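Local coordinates for protein L-hydantoinase (PDB 1GKR) that hydrolyses the cyclic amide of 5-substituted hydantoins, aryl derivatives more readily than alkyl ones, using two zinc ions in each subunit of a homotetramer, at residues L389-L394 and A422-M427; A82-I87 and V432-G437; K7-V12 and I45-K50; V52-V57 and V363-P368. All blocks are in the same frame, centred on the assembly; numbering follows the deposited sequence.

Interaction 1. Residues L389-L394 and A422-M427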
loop_
_atom_site.group_PDB
_atom_site.type_symbol
_atom_site.label_atom_id
_atom_site.label_comp_id
_atom_site.label_asym_id
_atom_site.label_seq_id
_atom_site.Cartn_x
_atom_site.Cartn_y
_atom_site.Cartn_z
ATOM N N LEU A 389 24.225 17.499 31.334
ATOM C CA LEU A 389 25.014 16.424 30.755
ATOM C C LEU A 389 25.095 15.215 31.630
ATOM O O LEU A 389 24.733 15.222 32.801
ATOM C CB LEU A 389 26.481 16.785 30.504
ATOM C CG LEU A 389 27.236 18.104 30.475
ATOM C CD1 LEU A 389 26.319 19.286 30.514
ATOM C CD2 LEU A 389 28.171 18.106 31.633
ATOM N N LEU A 390 25.660 14.188 31.025
ATOM C CA LEU A 390 25.909 12.921 31.666
ATOM C C LEU A 390 27.295 12.515 31.172
ATOM O O LEU A 390 27.582 12.591 29.973
ATOM C CB LEU A 390 24.895 11.856 31.218
ATOM C CG LEU A 390 23.384 12.084 31.351
ATOM C CD1 LEU A 390 22.634 10.790 31.038
ATOM C CD2 LEU A 390 23.066 12.531 32.757
ATOM N N ILE A 391 28.180 12.147 32.088
ATOM C CA ILE A 391 29.474 11.645 31.674
ATOM C C ILE A 391 29.196 10.146 31.761
ATOM O O ILE A 391 28.760 9.651 32.796
ATOM C CB ILE A 391 30.594 12.046 32.641
ATOM C CG1 ILE A 391 30.821 13.557 32.564
ATOM C CG2 ILE A 391 31.875 11.309 32.276
ATOM C CD1 ILE A 391 31.930 14.075 33.455
ATOM N N LEU A 392 29.398 9.431 30.665
ATOM C CA LEU A 392 29.128 8.003 30.641
ATOM C C LEU A 392 30.346 7.138 30.887
ATOM O O LEU A 392 31.470 7.589 30.797
ATOM C CB LEU A 392 28.525 7.616 29.291
ATOM C CG LEU A 392 27.006 7.630 29.125
ATOM C CD1 LEU A 392 26.392 8.877 29.710
ATOM C CD2 LEU A 392 26.702 7.520 27.649
ATOM N N ASP A 393 30.100 5.882 31.215
ATOM C CA ASP A 393 31.165 4.924 31.414
ATOM C C ASP A 393 30.602 3.641 30.822
ATOM O O ASP A 393 29.757 2.986 31.442
ATOM C CB ASP A 393 31.464 4.728 32.895
ATOM C CG ASP A 393 32.726 3.919 33.129
ATOM O OD1 ASP A 393 32.922 2.886 32.453
ATOM O OD2 ASP A 393 33.527 4.315 33.998
ATOM N N LEU A 394 31.040 3.303 29.611
ATOM C CA LEU A 394 30.556 2.102 28.947
ATOM C C LEU A 394 31.376 0.871 29.286
ATOM O O LEU A 394 31.250 -0.171 28.646
ATOM C CB LEU A 394 30.526 2.296 27.425
ATOM C CG LEU A 394 29.482 3.249 26.830
ATOM C CD1 LEU A 394 28.263 3.339 27.741
ATOM C CD2 LEU A 394 30.085 4.608 26.674
ATOM N N ALA A 422 26.655 3.020 32.202
ATOM C CA ALA A 422 25.778 3.866 32.991
ATOM C C ALA A 422 26.322 5.262 33.174
ATOM O O ALA A 422 27.521 5.498 33.028
ATOM C CB ALA A 422 25.549 3.236 34.348
ATOM N N PRO A 423 25.441 6.221 33.469
ATOM C CA PRO A 423 25.956 7.577 33.666
ATOM C C PRO A 423 26.664 7.557 35.018
ATOM O O PRO A 423 26.157 6.947 35.954
ATOM C CB PRO A 423 24.692 8.433 33.682
ATOM C CG PRO A 423 23.644 7.487 34.227
ATOM C CD PRO A 423 23.972 6.168 33.569
ATOM N N VAL A 424 27.823 8.197 35.122
ATOM C CA VAL A 424 28.580 8.228 36.375
ATOM C C VAL A 424 28.631 9.634 36.960
ATOM O O VAL A 424 29.221 9.863 38.010
ATOM C CB VAL A 424 30.044 7.741 36.171
ATOM C CG1 VAL A 424 30.054 6.348 35.573
ATOM C CG2 VAL A 424 30.790 8.704 35.256
ATOM N N LEU A 425 28.020 10.579 36.267
ATOM C CA LEU A 425 27.983 11.969 36.710
ATOM C C LEU A 425 26.798 12.530 35.955
ATOM O O LEU A 425 26.641 12.292 34.759
ATOM C CB LEU A 425 29.260 12.706 36.283
ATOM C CG LEU A 425 29.583 14.195 36.544
ATOM C CD1 LEU A 425 28.478 15.112 36.069
ATOM C CD2 LEU A 425 29.828 14.402 38.002
ATOM N N THR A 426 25.933 13.242 36.649
ATOM C CA THR A 426 24.813 13.826 35.961
ATOM C C THR A 426 24.621 15.215 36.517
ATOM O O THR A 426 24.615 15.407 37.735
ATOM C CB THR A 426 23.521 12.956 36.095
ATOM O OG1 THR A 426 22.442 13.765 36.568
ATOM C CG2 THR A 426 23.741 11.777 37.001
ATOM N N MET A 427 24.538 16.196 35.623
ATOM C CA MET A 427 24.337 17.560 36.066
ATOM C C MET A 427 23.210 18.228 35.321
ATOM O O MET A 427 22.968 17.943 34.137
ATOM C CB MET A 427 25.613 18.401 35.907
ATOM C CG MET A 427 26.015 18.784 34.490
ATOM S SD MET A 427 27.077 20.297 34.432
ATOM C CE MET A 427 28.612 19.708 35.072
#
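L389 to D393 run antiparallel to M427 back to A422, the axes of strands 389-393 and 425-427 coming within 4.8 Å of each other at 172°. I391 uses two different partners: its N donates to L425 O, while its O receives V424 N (2.9 Å) in a nearly straight bond at the corner where strand 418-428 turns at V424. P423, which has no N-H to offer, suits the non-hydrogen-bonded place beside L392.

L389, I391, L425 and M427 share one face. L389 and M427 lie side by side and point the same way, with L389 CD2 3.6 Å from M427 CG and 3.7 Å from M427 SD. The first torsion of M427 (72°) sets CG between its own backbone N and carbonyl carbon, on the flank of the leucine. An alanine here would lose CG, SD and CE, and would probably open a gap beside L389 CD2. Next along, I391 CD1 reaches L425 CG at 3.9 Å. On the opposite face the branches of L390 divide, CD2 against T426 CB and CD1 against P423 CB (4.1 Å).

Leucine and isoleucine suit the buried middle of the pairing, where L390, I391 and L425 lie. M53 and F51 bond to the other edge of strand 389-393, an arrangement consistent with the small beta-sandwich that terminal strands build beside the TIM barrel in hydantoinases.

Interaction 2. Residues A82-I87 and V432-G437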
loop_
_atom_site.group_PDB
_atom_site.type_symbol
_atom_site.label_atom_id
_atom_site.label_comp_id
_atom_site.label_asym_id
_atom_site.label_seq_id
_atom_site.Cartn_x
_atom_site.Cartn_y
_atom_site.Cartn_z
ATOM N N ALA A 82 15.825 9.228 39.165
ATOM C CA ALA A 82 16.043 9.857 37.874
ATOM C C ALA A 82 17.470 10.394 37.846
ATOM O O ALA A 82 18.250 10.078 36.944
ATOM C CB ALA A 82 15.057 10.992 37.664
ATOM N N ALA A 83 17.813 11.196 38.849
ATOM C CA ALA A 83 19.143 11.776 38.921
ATOM C C ALA A 83 20.251 10.754 38.746
ATOM O O ALA A 83 21.148 10.962 37.943
ATOM C CB ALA A 83 19.328 12.508 40.223
ATOM N N VAL A 84 20.218 9.645 39.473
ATOM C CA VAL A 84 21.309 8.698 39.296
ATOM C C VAL A 84 21.169 7.980 37.978
ATOM O O VAL A 84 22.158 7.522 37.420
ATOM C CB VAL A 84 21.395 7.648 40.433
ATOM C CG1 VAL A 84 21.359 8.338 41.768
ATOM C CG2 VAL A 84 20.285 6.644 40.317
ATOM N N GLY A 85 19.939 7.888 37.485
ATOM C CA GLY A 85 19.687 7.216 36.221
ATOM C C GLY A 85 20.031 8.070 35.012
ATOM O O GLY A 85 19.903 7.621 33.887
ATOM N N GLY A 86 20.461 9.306 35.239
ATOM C CA GLY A 86 20.818 10.177 34.135
ATOM C C GLY A 86 19.656 10.907 33.480
ATOM O O GLY A 86 19.829 11.534 32.434
ATOM N N ILE A 87 18.473 10.827 34.082
ATOM C CA ILE A 87 17.296 11.498 33.544
ATOM C C ILE A 87 17.194 12.866 34.204
ATOM O O ILE A 87 16.785 12.989 35.352
ATOM C CB ILE A 87 16.025 10.655 33.807
ATOM C CG1 ILE A 87 16.158 9.327 33.060
ATOM C CG2 ILE A 87 14.760 11.402 33.381
ATOM C CD1 ILE A 87 14.979 8.411 33.249
ATOM N N VAL A 432 26.304 19.659 39.559
ATOM C CA VAL A 432 26.313 18.209 39.697
ATOM C C VAL A 432 25.252 17.770 40.688
ATOM O O VAL A 432 25.337 18.097 41.871
ATOM C CB VAL A 432 27.681 17.698 40.176
ATOM C CG1 VAL A 432 27.678 16.171 40.231
ATOM C CG2 VAL A 432 28.760 18.183 39.243
ATOM N N VAL A 433 24.248 17.039 40.206
ATOM C CA VAL A 433 23.173 16.576 41.079
ATOM C C VAL A 433 23.418 15.145 41.518
ATOM O O VAL A 433 22.896 14.702 42.530
ATOM C CB VAL A 433 21.789 16.646 40.397
ATOM C CG1 VAL A 433 21.447 18.086 40.025
ATOM C CG2 VAL A 433 21.779 15.758 39.188
ATOM N N ALA A 434 24.212 14.415 40.759
ATOM C CA ALA A 434 24.499 13.052 41.138
ATOM C C ALA A 434 25.865 12.719 40.620
ATOM O O ALA A 434 26.210 13.028 39.478
ATOM C CB ALA A 434 23.472 12.108 40.561
ATOM N N GLU A 435 26.662 12.113 41.481
ATOM C CA GLU A 435 27.995 11.728 41.100
ATOM C C GLU A 435 28.214 10.360 41.693
ATOM O O GLU A 435 28.021 10.156 42.886
ATOM C CB GLU A 435 29.007 12.733 41.631
ATOM C CG GLU A 435 30.445 12.310 41.454
ATOM C CD GLU A 435 31.389 13.492 41.433
ATOM O OE1 GLU A 435 31.213 14.416 42.263
ATOM O OE2 GLU A 435 32.311 13.495 40.587
ATOM N N LYS A 436 28.589 9.424 40.828
ATOM C CA LYS A 436 28.828 8.039 41.200
ATOM C C LYS A 436 27.898 7.525 42.305
ATOM O O LYS A 436 28.341 7.166 43.399
ATOM C CB LYS A 436 30.306 7.848 41.569
ATOM C CG LYS A 436 30.874 8.947 42.440
ATOM C CD LYS A 436 32.398 8.889 42.507
ATOM C CE LYS A 436 32.942 9.964 43.458
ATOM N NZ LYS A 436 34.429 9.896 43.627
ATOM N N GLY A 437 26.598 7.521 42.001
ATOM C CA GLY A 437 25.590 7.016 42.922
ATOM C C GLY A 437 25.102 7.878 44.074
ATOM O O GLY A 437 24.238 7.449 44.841
#
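A434 CB rests on the last turn of helix 75-85, 3.7 Å from A83 O and 4.2 Å from A83 CB. Both methyls start out toward the opposite segment, and their small size lets the backbones come close, with the CA atoms of V84 and A434 5.7 Å apart. A83 CB also meets V433 CG2 at 4.2 Å, so one alanine touches two successive strand residues. This is consistent with the classic beta bulge that V433 and A434 form, both facing T426 of the neighbouring strand. V84 adds a looser edge: its CG1 lies 4.5 Å from A434 CB and 4.3 Å from G437 O. No hydrogen bond crosses the contact, which is van der Waals packing.

The helix stops just here in a Schellman motif. I87 N bonds back to A82 O (3.0 Å), and G86 takes a positive phi of 83°, where a CB would press on the carbonyl O of G85; glycine fits for that reason.

The helix end thus lies against strand 431-435, which is paired with strand 418-428. E339 packs on V84 and F445 on V433, while G86 bonds to V56 and I87 packs on V56 and D58 of strand 51-62.

Interaction 3. Residues K7-V12 and I45-K50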
loop_
_atom_site.group_PDB
_atom_site.type_symbol
_atom_site.label_atom_id
_atom_site.label_comp_id
_atom_site.label_asym_id
_atom_site.label_seq_id
_atom_site.Cartn_x
_atom_site.Cartn_y
_atom_site.Cartn_z
ATOM N N LYS A 7 36.011 19.235 30.411
ATOM C CA LYS A 7 36.902 19.043 29.287
ATOM C C LYS A 7 37.208 17.619 28.885
ATOM O O LYS A 7 37.022 16.682 29.665
ATOM C CB LYS A 7 38.194 19.837 29.488
ATOM C CG LYS A 7 38.890 19.697 30.804
ATOM C CD LYS A 7 39.884 20.855 30.920
ATOM C CE LYS A 7 40.921 20.611 32.007
ATOM N NZ LYS A 7 41.744 19.375 31.754
ATOM N N ASN A 8 37.659 17.486 27.637
ATOM C CA ASN A 8 37.992 16.208 27.034
ATOM C C ASN A 8 36.737 15.382 26.922
ATOM O O ASN A 8 36.683 14.235 27.365
ATOM C CB ASN A 8 39.035 15.476 27.867
ATOM C CG ASN A 8 40.260 16.319 28.094
ATOM O OD1 ASN A 8 40.817 16.878 27.148
ATOM N ND2 ASN A 8 40.686 16.430 29.350
ATOM N N CYS A 9 35.719 15.988 26.332
ATOM C CA CYS A 9 34.452 15.310 26.156
ATOM C C CYS A 9 34.405 14.719 24.776
ATOM O O CYS A 9 34.931 15.299 23.834
ATOM C CB CYS A 9 33.282 16.287 26.243
ATOM S SG CYS A 9 33.130 17.211 27.745
ATOM N N ARG A 10 33.784 13.557 24.661
ATOM C CA ARG A 10 33.576 12.945 23.363
ATOM C C ARG A 10 32.059 13.126 23.335
ATOM O O ARG A 10 31.284 12.246 23.691
ATOM C CB ARG A 10 33.990 11.478 23.370
ATOM C CG ARG A 10 34.557 11.040 22.041
ATOM C CD ARG A 10 34.867 9.561 22.024
ATOM N NE ARG A 10 36.024 9.250 22.849
ATOM C CZ ARG A 10 37.276 9.509 22.487
ATOM N NH1 ARG A 10 37.517 10.079 21.309
ATOM N NH2 ARG A 10 38.282 9.210 23.305
ATOM N N LEU A 11 31.677 14.338 22.966
ATOM C CA LEU A 11 30.301 14.802 22.920
ATOM C C LEU A 11 29.434 14.145 21.852
ATOM O O LEU A 11 29.730 14.243 20.662
ATOM C CB LEU A 11 30.359 16.312 22.730
ATOM C CG LEU A 11 29.126 17.185 22.669
ATOM C CD1 LEU A 11 28.137 16.797 23.755
ATOM C CD2 LEU A 11 29.587 18.630 22.837
ATOM N N VAL A 12 28.355 13.479 22.262
ATOM C CA VAL A 12 27.496 12.814 21.284
ATOM C C VAL A 12 26.133 13.456 21.052
ATOM O O VAL A 12 25.460 13.906 21.986
ATOM C CB VAL A 12 27.326 11.291 21.612
ATOM C CG1 VAL A 12 27.816 11.000 22.989
ATOM C CG2 VAL A 12 25.890 10.854 21.441
ATOM N N ILE A 45 35.839 19.971 35.407
ATOM C CA ILE A 45 35.557 18.551 35.372
ATOM C C ILE A 45 36.296 17.965 34.180
ATOM O O ILE A 45 36.185 18.468 33.061
ATOM C CB ILE A 45 34.063 18.266 35.155
ATOM C CG1 ILE A 45 33.200 19.077 36.123
ATOM C CG2 ILE A 45 33.816 16.780 35.305
ATOM C CD1 ILE A 45 33.153 18.516 37.492
ATOM N N ASP A 46 37.048 16.901 34.406
ATOM C CA ASP A 46 37.763 16.272 33.310
ATOM C C ASP A 46 37.021 15.000 32.959
ATOM O O ASP A 46 36.959 14.079 33.773
ATOM C CB ASP A 46 39.185 15.912 33.722
ATOM C CG ASP A 46 40.074 15.577 32.529
ATOM O OD1 ASP A 46 39.590 14.942 31.560
ATOM O OD2 ASP A 46 41.268 15.945 32.571
ATOM N N ALA A 47 36.456 14.944 31.757
ATOM C CA ALA A 47 35.721 13.757 31.330
ATOM C C ALA A 47 36.705 12.656 30.931
ATOM O O ALA A 47 36.331 11.489 30.785
ATOM C CB ALA A 47 34.798 14.102 30.161
ATOM N N GLY A 48 37.965 13.043 30.750
ATOM C CA GLY A 48 38.995 12.089 30.389
ATOM C C GLY A 48 38.716 11.339 29.107
ATOM O O GLY A 48 39.158 10.201 28.936
ATOM N N GLY A 49 37.973 11.968 28.203
ATOM C CA GLY A 49 37.666 11.331 26.939
ATOM C C GLY A 49 36.489 10.375 26.936
ATOM O O GLY A 49 36.295 9.633 25.962
ATOM N N LYS A 50 35.704 10.359 28.011
ATOM C CA LYS A 50 34.542 9.474 28.034
ATOM C C LYS A 50 33.436 10.145 27.233
ATOM O O LYS A 50 33.509 11.340 26.930
ATOM C CB LYS A 50 34.060 9.226 29.462
ATOM C CG LYS A 50 35.109 8.612 30.367
ATOM C CD LYS A 50 34.480 7.973 31.601
ATOM C CE LYS A 50 35.485 7.859 32.729
ATOM N NZ LYS A 50 35.886 9.227 33.172
#
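K7 and I45 begin a run of backbone hydrogen bonds. K7 N donates to I45 O (2.8 Å) and K7 O accepts from A47 N (2.8 Å), so K7 straddles D46 as in a parallel bridge. Beyond it, N8 O accepts from G49 N, and R10 N donates to K50 O (3.2 Å).

The charged and amide groups meet around D46. N8 ND2 donates to D46 OD1 at 2.9 Å in an almost straight bond (170°); the acceptor lies in the amide plane, but the donor stands above the carboxylate, and the two planes are 38° apart. The same OD1 receives G48 N on its anti side, closing an Asx turn, so one oxygen is gripped by two donors. D46 OD2 forms a salt bridge with K7 NZ (3.6 Å).

Strand 44-46 then gives way to a type I' beta turn from A47 to K50. Its two central residues need positive phi, which suits G48 and G49; a CB on G49 would also crowd the R10 guanidinium.

R10 bends at chi3 (-72°), bringing NE to 3.1 Å from G49 O, while NH2 lies 3.3 Å from G49 O; both bonds are weak and the approach is oblique. R10 NH1 also forms a salt bridge with E19. An alanine at R10 would probably leave E19 without its mate and the G49 carbonyl without its two weak donors.

Apolar packing is slight: C9 SG lies 4.3 Å from A47 CB, and A47 also packs on V52 of the adjoining strand.

Interaction 4. Residues V52-V57 and V363-P368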
loop_
_atom_site.group_PDB
_atom_site.type_symbol
_atom_site.label_atom_id
_atom_site.label_comp_id
_atom_site.label_asym_id
_atom_site.label_seq_id
_atom_site.Cartn_x
_atom_site.Cartn_y
_atom_site.Cartn_z
ATOM N N VAL A 52 30.120 12.030 26.472
ATOM C CA VAL A 52 29.283 12.968 27.192
ATOM C C VAL A 52 28.032 13.155 26.337
ATOM O O VAL A 52 28.136 13.365 25.134
ATOM C CB VAL A 52 29.993 14.314 27.392
ATOM C CG1 VAL A 52 29.023 15.333 27.983
ATOM C CG2 VAL A 52 31.173 14.130 28.326
ATOM N N MET A 53 26.854 13.051 26.949
ATOM C CA MET A 53 25.597 13.205 26.218
ATOM C C MET A 53 24.655 14.134 26.966
ATOM O O MET A 53 24.866 14.428 28.145
ATOM C CB MET A 53 24.916 11.850 26.027
ATOM C CG MET A 53 24.492 11.195 27.320
ATOM S SD MET A 53 23.704 9.602 27.053
ATOM C CE MET A 53 22.036 10.079 26.898
ATOM N N PRO A 54 23.603 14.624 26.290
ATOM C CA PRO A 54 22.669 15.521 26.977
ATOM C C PRO A 54 21.881 14.720 28.002
ATOM O O PRO A 54 21.763 13.495 27.878
ATOM C CB PRO A 54 21.772 16.027 25.846
ATOM C CG PRO A 54 22.622 15.847 24.622
ATOM C CD PRO A 54 23.265 14.520 24.862
ATOM N N GLY A 55 21.354 15.405 29.011
ATOM C CA GLY A 55 20.574 14.711 30.007
ATOM C C GLY A 55 19.396 14.049 29.317
ATOM O O GLY A 55 18.849 14.584 28.351
ATOM N N VAL A 56 19.009 12.873 29.790
ATOM C CA VAL A 56 17.877 12.176 29.199
ATOM C C VAL A 56 16.578 12.897 29.543
ATOM O O VAL A 56 16.402 13.353 30.672
ATOM C CB VAL A 56 17.782 10.747 29.721
ATOM C CG1 VAL A 56 16.435 10.147 29.345
ATOM C CG2 VAL A 56 18.932 9.927 29.146
ATOM N N VAL A 57 15.687 13.017 28.566
ATOM C CA VAL A 57 14.398 13.659 28.764
ATOM C C VAL A 57 13.348 12.562 28.680
ATOM O O VAL A 57 13.074 12.047 27.600
ATOM C CB VAL A 57 14.114 14.725 27.671
ATOM C CG1 VAL A 57 12.681 15.218 27.775
ATOM C CG2 VAL A 57 15.075 15.897 27.829
ATOM N N VAL A 363 16.523 9.331 20.332
ATOM C CA VAL A 363 15.249 8.879 20.890
ATOM C C VAL A 363 15.047 9.128 22.398
ATOM O O VAL A 363 13.906 9.129 22.881
ATOM C CB VAL A 363 15.033 7.379 20.622
ATOM C CG1 VAL A 363 15.145 7.087 19.152
ATOM C CG2 VAL A 363 16.034 6.575 21.396
ATOM N N MET A 364 16.139 9.338 23.136
ATOM C CA MET A 364 16.044 9.565 24.572
ATOM C C MET A 364 16.258 11.001 24.994
ATOM O O MET A 364 15.981 11.344 26.147
ATOM C CB MET A 364 17.024 8.665 25.337
ATOM C CG MET A 364 16.638 7.219 25.267
ATOM S SD MET A 364 17.622 6.139 26.283
ATOM C CE MET A 364 16.704 6.193 27.813
ATOM N N CYS A 365 16.744 11.842 24.082
ATOM C CA CYS A 365 16.986 13.239 24.415
ATOM C C CYS A 365 16.388 14.225 23.429
ATOM O O CYS A 365 15.525 15.022 23.779
ATOM C CB CYS A 365 18.488 13.511 24.510
ATOM S SG CYS A 365 19.418 12.332 25.517
ATOM N N GLU A 366 16.854 14.166 22.190
ATOM C CA GLU A 366 16.402 15.094 21.169
ATOM C C GLU A 366 14.924 15.092 20.797
ATOM O O GLU A 366 14.247 16.103 21.001
ATOM C CB GLU A 366 17.256 14.917 19.917
ATOM C CG GLU A 366 18.617 15.573 20.034
ATOM C CD GLU A 366 19.605 15.102 18.982
ATOM O OE1 GLU A 366 19.163 14.825 17.845
ATOM O OE2 GLU A 366 20.820 15.031 19.298
ATOM N N LYS A 367 14.419 13.984 20.257
ATOM C CA LYS A 367 13.023 13.944 19.847
ATOM C C LYS A 367 12.027 14.262 20.965
ATOM O O LYS A 367 11.111 15.075 20.781
ATOM C CB LYS A 367 12.694 12.597 19.194
ATOM C CG LYS A 367 12.634 12.656 17.674
ATOM C CD LYS A 367 12.777 11.260 17.062
ATOM C CE LYS A 367 12.584 11.291 15.548
ATOM N NZ LYS A 367 13.351 12.424 14.946
ATOM N N PRO A 368 12.164 13.611 22.129
ATOM C CA PRO A 368 11.173 13.989 23.138
ATOM C C PRO A 368 11.150 15.515 23.386
ATOM O O PRO A 368 10.089 16.122 23.393
ATOM C CB PRO A 368 11.580 13.158 24.364
ATOM C CG PRO A 368 12.967 12.615 24.014
ATOM C CD PRO A 368 12.954 12.445 22.557
#
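C365 carries this contact with strand 51-62, and its side chain can be followed from CB to SG. CB lies 4.0 Å from G55 O and 4.3 Å from P54 CB. The first torsion (-49°) sets SG anti to the carbonyl carbon, beside the backbone N. There SG approaches P54 O at 3.5 Å and G55 O at 3.7 Å. M53 CE touches the same sulfur at 3.7 Å, carried there by a chain bent at chi3 (-90°), and V56 CG2 lies at the limit of contact. A small, polarisable side chain suits a place hemmed in by backbone carbonyls and a thioether methyl.

M364 and P368 complete the helix side of the contact. V56 CG1 packs against M364 CE (4.2 Å), and V57 CG1 crosses P368 at an oblique angle, 4.1 Å from P368 CB. One hydrogen bond spans the segments, from V57 N to M364 O (3.0 Å, 158°). In a regular alpha helix that oxygen would take the N-H of the residue four places on, but this residue is P368, which has none. The helix is kinked there, after a wider pi-type turn, and M364 O is turned to the strand.

All the touching residues are buried, and apolar contact makes up most of what joins helix to strand. The contact is thus apolar packing plus one backbone bond, in which V57 N supplies M364 O with the donor that P368 cannot.

Overall arrangement
Strand 51-62 ties the set together. In interaction 4 it packs on helix 357-372; its V52 exchanges backbone bonds with R10 and V12 of interaction 3, its M53 O accepts L390 N of interaction 1 (3.0 Å), and its V56 N bonds to G86 O of interaction 2 (3.1 Å). Interactions 1 and 2, with centres 8 Å apart, are joined by T426 N to A434 O (2.9 Å). Interactions 2 and 3 do not touch, their centres about 17 Å apart. Only interaction 4 nears the metal site: the side chain of P368 is about 9 Å from that of H60, a zinc ligand further along strand 51-62. The other three lie away from the annotated zinc site.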